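Local coordinates for protein putative secreted lipase (Streptomyces sp. W007, PDB 5H6B) that probably hydrolyses the ester bonds of triacylglycerols, as a thermostable secreted lipase of the alpha/beta-hydrolase clan, at residues F243-V246 and A247-L250; F159-D162 and N163-G166. All blocks are in the same frame, centred on the assembly; numbering follows the deposited sequence.

The two contacts lie on opposite sides of the chain's centre, 33 Å apart between their centres and about 21 Å between nearest atoms, so they do not touch. Interaction 1 is one turn-to-turn contact within helix 240-250, centred about 13 Å from the middle of the chain and packed on the parallel sheet. Part of that helix covers strand 103-108, which runs into a probable nucleophile elbow carrying Ser109. Interaction 2 is a surface turn opening helix 165-168, centred about 21 Å from the middle of the chain; its Phe159 side chain is about 13 Å from a bound zinc ion. Neither contact includes a residue of the probable Ser109, His232, Asp200 triad.

Interaction 1: F243-V246 and A247-L250; sequences FHEV and ANAL
The first torsion of Glu245 swings CG away from the backbone N and the chain then bends at chi2, while Asn248, with chi1 -74°, folds its amide back beside its own N, over the preceding turn. These torsions bring the polar ends together one helical turn apart: Asn248 ND2 donates to Glu245 OE1 at 3.2 Å. The donor comes from above the carboxylate plane and the N-H...O angle is 142°, so the bond is bent; the carboxylate and amide planes stand 82° apart. The His244 ring stands beside the same amide, His244 ND1 lying 3.9 Å from Asn248 ND2, obliquely and without a bond between them. Thr258 OG1 is hydrogen-bonded to both His244 ND1 and Glu245 OE1, Asn248 ND2 also donates to Thr256 O, and Glu245 OE2 is in a salt bridge with Arg217. Replacing Asn248 by an alanine is likely to leave Thr256 O without this donor and Glu245 OE1 with one partner fewer, Thr258 OG1 still bonding it.

The backbone shows regular alpha-helical i to i+4 bonding: Ala247 N to Phe243 O measures 2.9 Å and Leu250 N to Val246 O 3.0 Å. Val246 and Leu250 run alongside each other in the same direction, CG1 of Val246 being 4.0 Å from CD1 of Leu250. That pair packs on Val106 of strand 103-108, Val246 and Glu245 also meet Ile195 of strand 191-196, and Phe243 rests on helix 49-54; the helix thus lies between these two strands, helix 49-54 and the chain around Thr256 and Thr258.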
ATOM      1  N   PHE A 243      -7.224   1.946  -9.478  1.00 35.06           N
ATOM      2  CA  PHE A 243      -6.050   1.299 -10.083  1.00 36.42           C
ATOM      3  C   PHE A 243      -5.509   2.025 -11.333  1.00 36.20           C
ATOM      4  O   PHE A 243      -4.301   2.035 -11.561  1.00 33.96           O
ATOM      5  CB  PHE A 243      -6.319  -0.198 -10.357  1.00 36.70           C
ATOM      6  CG  PHE A 243      -6.682  -1.010  -9.119  1.00 36.08           C
ATOM      7  CD1 PHE A 243      -6.318  -0.601  -7.823  1.00 36.86           C
ATOM      8  CD2 PHE A 243      -7.370  -2.219  -9.254  1.00 36.38           C
ATOM      9  CE1 PHE A 243      -6.651  -1.372  -6.701  1.00 37.87           C
ATOM     10  CE2 PHE A 243      -7.703  -2.988  -8.129  1.00 36.02           C
ATOM     11  CZ  PHE A 243      -7.336  -2.567  -6.857  1.00 35.39           C
ATOM     12  N   HIS A 244      -6.389   2.645 -12.116  1.00 37.45           N
ATOM     13  CA  HIS A 244      -5.961   3.506 -13.220  1.00 39.51           C
ATOM     14  C   HIS A 244      -5.099   4.648 -12.715  1.00 40.00           C
ATOM     15  O   HIS A 244      -4.056   4.970 -13.325  1.00 38.57           O
ATOM     16  CB  HIS A 244      -7.158   4.069 -13.968  1.00 42.25           C
ATOM     17  CG  HIS A 244      -6.808   4.701 -15.275  1.00 48.41           C
ATOM     18  ND1 HIS A 244      -6.571   6.056 -15.410  1.00 47.62           N
ATOM     19  CD2 HIS A 244      -6.658   4.161 -16.510  1.00 49.02           C
ATOM     20  CE1 HIS A 244      -6.286   6.317 -16.674  1.00 49.63           C
ATOM     21  NE2 HIS A 244      -6.336   5.188 -17.362  1.00 49.66           N
ATOM     22  N   GLU A 245      -5.534   5.247 -11.599  1.00 37.63           N
ATOM     23  CA  GLU A 245      -4.761   6.304 -10.947  1.00 37.54           C
ATOM     24  C   GLU A 245      -3.425   5.777 -10.421  1.00 37.16           C
ATOM     25  O   GLU A 245      -2.424   6.464 -10.507  1.00 35.75           O
ATOM     26  CB  GLU A 245      -5.577   6.989  -9.850  1.00 39.25           C
ATOM     27  CG  GLU A 245      -5.022   8.326  -9.392  1.00 41.92           C
ATOM     28  CD  GLU A 245      -5.045   9.407 -10.482  1.00 42.16           C
ATOM     29  OE1 GLU A 245      -5.597   9.198 -11.579  1.00 43.22           O
ATOM     30  OE2 GLU A 245      -4.498  10.487 -10.232  1.00 44.18           O
ATOM     31  N   VAL A 246      -3.395   4.535  -9.943  1.00 37.25           N
ATOM     32  CA  VAL A 246      -2.127   3.889  -9.600  1.00 36.40           C
ATOM     33  C   VAL A 246      -1.208   3.767 -10.828  1.00 35.90           C
ATOM     34  O   VAL A 246      -0.004   4.017 -10.735  1.00 36.85           O
ATOM     35  CB  VAL A 246      -2.333   2.500  -8.948  1.00 36.16           C
ATOM     36  CG1 VAL A 246      -0.999   1.800  -8.704  1.00 35.52           C
ATOM     37  CG2 VAL A 246      -3.086   2.636  -7.639  1.00 37.49           C
ATOM     38  N   ALA A 247      -1.768   3.353 -11.957  1.00 34.72           N
ATOM     39  CA  ALA A 247      -1.002   3.243 -13.200  1.00 36.36           C
ATOM     40  C   ALA A 247      -0.481   4.620 -13.696  1.00 36.35           C
ATOM     41  O   ALA A 247       0.593   4.692 -14.238  1.00 33.58           O
ATOM     42  CB  ALA A 247      -1.830   2.559 -14.274  1.00 37.48           C
ATOM     43  N   ASN A 248      -1.229   5.701 -13.462  1.00 39.20           N
ATOM     44  CA  ASN A 248      -0.737   7.062 -13.752  1.00 41.12           C
ATOM     45  C   ASN A 248       0.480   7.407 -12.933  1.00 46.39           C
ATOM     46  O   ASN A 248       1.475   7.888 -13.495  1.00 47.24           O
ATOM     47  CB  ASN A 248      -1.802   8.128 -13.504  1.00 37.84           C
ATOM     48  CG  ASN A 248      -2.864   8.134 -14.570  1.00 37.55           C
ATOM     49  OD1 ASN A 248      -2.655   7.608 -15.652  1.00 38.15           O
ATOM     50  ND2 ASN A 248      -4.006   8.738 -14.281  1.00 39.27           N
ATOM     51  N   ALA A 249       0.401   7.166 -11.619  1.00 44.44           N
ATOM     52  CA  ALA A 249       1.517   7.457 -10.712  1.00 42.02           C
ATOM     53  C   ALA A 249       2.761   6.604 -11.015  1.00 44.07           C
ATOM     54  O   ALA A 249       3.887   7.070 -10.849  1.00 45.32           O
ATOM     55  CB  ALA A 249       1.097   7.271  -9.268  1.00 39.60           C
ATOM     56  N   LEU A 250       2.572   5.368 -11.462  1.00 44.31           N
ATOM     57  CA  LEU A 250       3.723   4.509 -11.784  1.00 44.71           C
ATOM     58  C   LEU A 250       4.434   4.877 -13.100  1.00 44.52           C
ATOM     59  O   LEU A 250       5.562   4.444 -13.328  1.00 43.37           O
ATOM     60  CB  LEU A 250       3.302   3.039 -11.817  1.00 44.73           C
ATOM     61  CG  LEU A 250       2.872   2.410 -10.487  1.00 43.69           C
ATOM     62  CD1 LEU A 250       2.326   1.009 -10.729  1.00 44.05           C
ATOM     63  CD2 LEU A 250       4.009   2.371  -9.480  1.00 45.93           C
TER

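Interaction 2: F159-D162 and N163-G166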
ATOM      1  N   PHE A 159      -8.974 -14.800  16.662  1.00 47.31           N
ATOM      2  CA  PHE A 159      -7.516 -14.798  16.873  1.00 46.62           C
ATOM      3  C   PHE A 159      -6.880 -13.471  17.222  1.00 44.94           C
ATOM      4  O   PHE A 159      -5.663 -13.385  17.215  1.00 47.75           O
ATOM      5  CB  PHE A 159      -6.820 -15.344  15.635  1.00 46.55           C
ATOM      6  CG  PHE A 159      -7.388 -16.630  15.172  1.00 47.71           C
ATOM      7  CD1 PHE A 159      -7.363 -17.743  16.007  1.00 49.40           C
ATOM      8  CD2 PHE A 159      -7.977 -16.733  13.930  1.00 47.08           C
ATOM      9  CE1 PHE A 159      -7.897 -18.946  15.592  1.00 49.48           C
ATOM     10  CE2 PHE A 159      -8.509 -17.935  13.511  1.00 48.92           C
ATOM     11  CZ  PHE A 159      -8.467 -19.045  14.339  1.00 48.23           C
ATOM     12  N   ILE A 160      -7.672 -12.445  17.535  1.00 48.92           N
ATOM     13  CA  ILE A 160      -7.119 -11.102  17.783  1.00 49.71           C
ATOM     14  C   ILE A 160      -7.748 -10.435  18.996  1.00 49.93           C
ATOM     15  O   ILE A 160      -8.739 -10.909  19.538  1.00 49.49           O
ATOM     16  CB  ILE A 160      -7.226 -10.173  16.539  1.00 49.76           C
ATOM     17  CG1 ILE A 160      -8.673 -10.019  16.047  1.00 52.75           C
ATOM     18  CG2 ILE A 160      -6.334 -10.683  15.410  1.00 48.56           C
ATOM     19  CD1 ILE A 160      -9.340  -8.738  16.490  1.00 57.99           C
ATOM     20  N   SER A 161      -7.127  -9.347  19.430  1.00 49.15           N
ATOM     21  CA  SER A 161      -7.640  -8.534  20.529  1.00 50.74           C
ATOM     22  C   SER A 161      -7.135  -7.117  20.346  1.00 50.69           C
ATOM     23  O   SER A 161      -6.357  -6.840  19.427  1.00 46.91           O
ATOM     24  CB  SER A 161      -7.138  -9.082  21.875  1.00 50.90           C
ATOM     25  OG  SER A 161      -5.719  -8.974  21.976  1.00 46.88           O
ATOM     26  N   ASP A 162      -7.536  -6.243  21.260  1.00 52.84           N
ATOM     27  CA  ASP A 162      -6.976  -4.887  21.345  1.00 54.36           C
ATOM     28  C   ASP A 162      -5.450  -4.858  21.484  1.00 53.31           C
ATOM     29  O   ASP A 162      -4.837  -3.873  21.111  1.00 58.85           O
ATOM     30  CB  ASP A 162      -7.608  -4.108  22.512  1.00 57.19           C
ATOM     31  CG  ASP A 162      -9.129  -3.939  22.372  1.00 59.06           C
ATOM     32  OD1 ASP A 162      -9.721  -4.330  21.342  1.00 60.46           O
ATOM     33  OD2 ASP A 162      -9.740  -3.407  23.315  1.00 66.59           O
ATOM     34  N   ASN A 163      -4.844  -5.924  22.010  1.00 51.04           N
ATOM     35  CA  ASN A 163      -3.387  -6.007  22.150  1.00 52.65           C
ATOM     36  C   ASN A 163      -2.646  -6.646  20.976  1.00 48.14           C
ATOM     37  O   ASN A 163      -1.422  -6.771  21.033  1.00 46.92           O
ATOM     38  CB  ASN A 163      -3.026  -6.792  23.422  1.00 56.84           C
ATOM     39  CG  ASN A 163      -3.626  -6.185  24.665  1.00 60.51           C
ATOM     40  OD1 ASN A 163      -3.331  -5.045  25.008  1.00 63.00           O
ATOM     41  ND2 ASN A 163      -4.482  -6.935  25.343  1.00 63.23           N
ATOM     42  N   THR A 164      -3.352  -7.080  19.931  1.00 46.70           N
ATOM     43  CA  THR A 164      -2.670  -7.663  18.760  1.00 46.56           C
ATOM     44  C   THR A 164      -1.813  -6.523  18.194  1.00 46.18           C
ATOM     45  O   THR A 164      -2.354  -5.454  17.940  1.00 42.46           O
ATOM     46  CB  THR A 164      -3.662  -8.231  17.726  1.00 45.71           C
ATOM     47  OG1 THR A 164      -4.505  -9.196  18.366  1.00 45.03           O
ATOM     48  CG2 THR A 164      -2.942  -8.890  16.570  1.00 46.75           C
ATOM     49  N   PRO A 165      -0.476  -6.717  18.098  1.00 46.99           N
ATOM     50  CA  PRO A 165       0.439  -5.573  17.902  1.00 47.21           C
ATOM     51  C   PRO A 165       0.252  -4.797  16.592  1.00 47.48           C
ATOM     52  O   PRO A 165       0.319  -3.583  16.610  1.00 44.29           O
ATOM     53  CB  PRO A 165       1.839  -6.218  17.934  1.00 48.22           C
ATOM     54  CG  PRO A 165       1.659  -7.525  18.616  1.00 47.93           C
ATOM     55  CD  PRO A 165       0.275  -7.982  18.249  1.00 49.35           C
ATOM     56  N   GLY A 166       0.037  -5.507  15.483  1.00 44.13           N
ATOM     57  CA  GLY A 166      -0.329  -4.897  14.213  1.00 43.83           C
ATOM     58  C   GLY A 166      -1.559  -3.993  14.247  1.00 43.32           C
ATOM     59  O   GLY A 166      -1.658  -3.071  13.451  1.00 45.16           O
TER
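Thr164 turns its hydroxyl back onto Ser161, three residues earlier, and the tight part of the contact gathers there. Ser161 N donates to Thr164 OG1 at 2.8 Å with an N-H...O angle of 159°, a short and fairly straight bond. A chi1 of -56° sets OG1 beside the backbone N of Thr164, facing Ser161, and leaves Thr164 CG2 to meet Ile160 CG2 at 4.0 Å; the two side chains cross at about a right angle. Thr164 N in turn donates to Ser161 O at 3.1 Å, closing a type I beta turn from Ser161 to Thr164, although the donor stands well above the carbonyl plane. Two bonds thus run in opposite directions between the same two residues.

The other side is looser and faces solvent. Ser161, Asp162 and Asn163 are exposed, and here the geometry is an ST turn: Asn163 N donates to Ser161 OG at 3.2 Å, bent to 141°. Asn163 CB lies 3.8 Å from Ser161 OG, a plain contact.

Thr164 holds the N-cap position of helix 165-168, yet its side chain makes no capping bond; its hydroxyl accepts from Ser161 N instead. The turn thus leads the loop that follows helix 143-147 into helix 165-168, with Ile160 and Thr164 packed on Leu77 and Pro165 on Pro79, just ahead of helix 80-98.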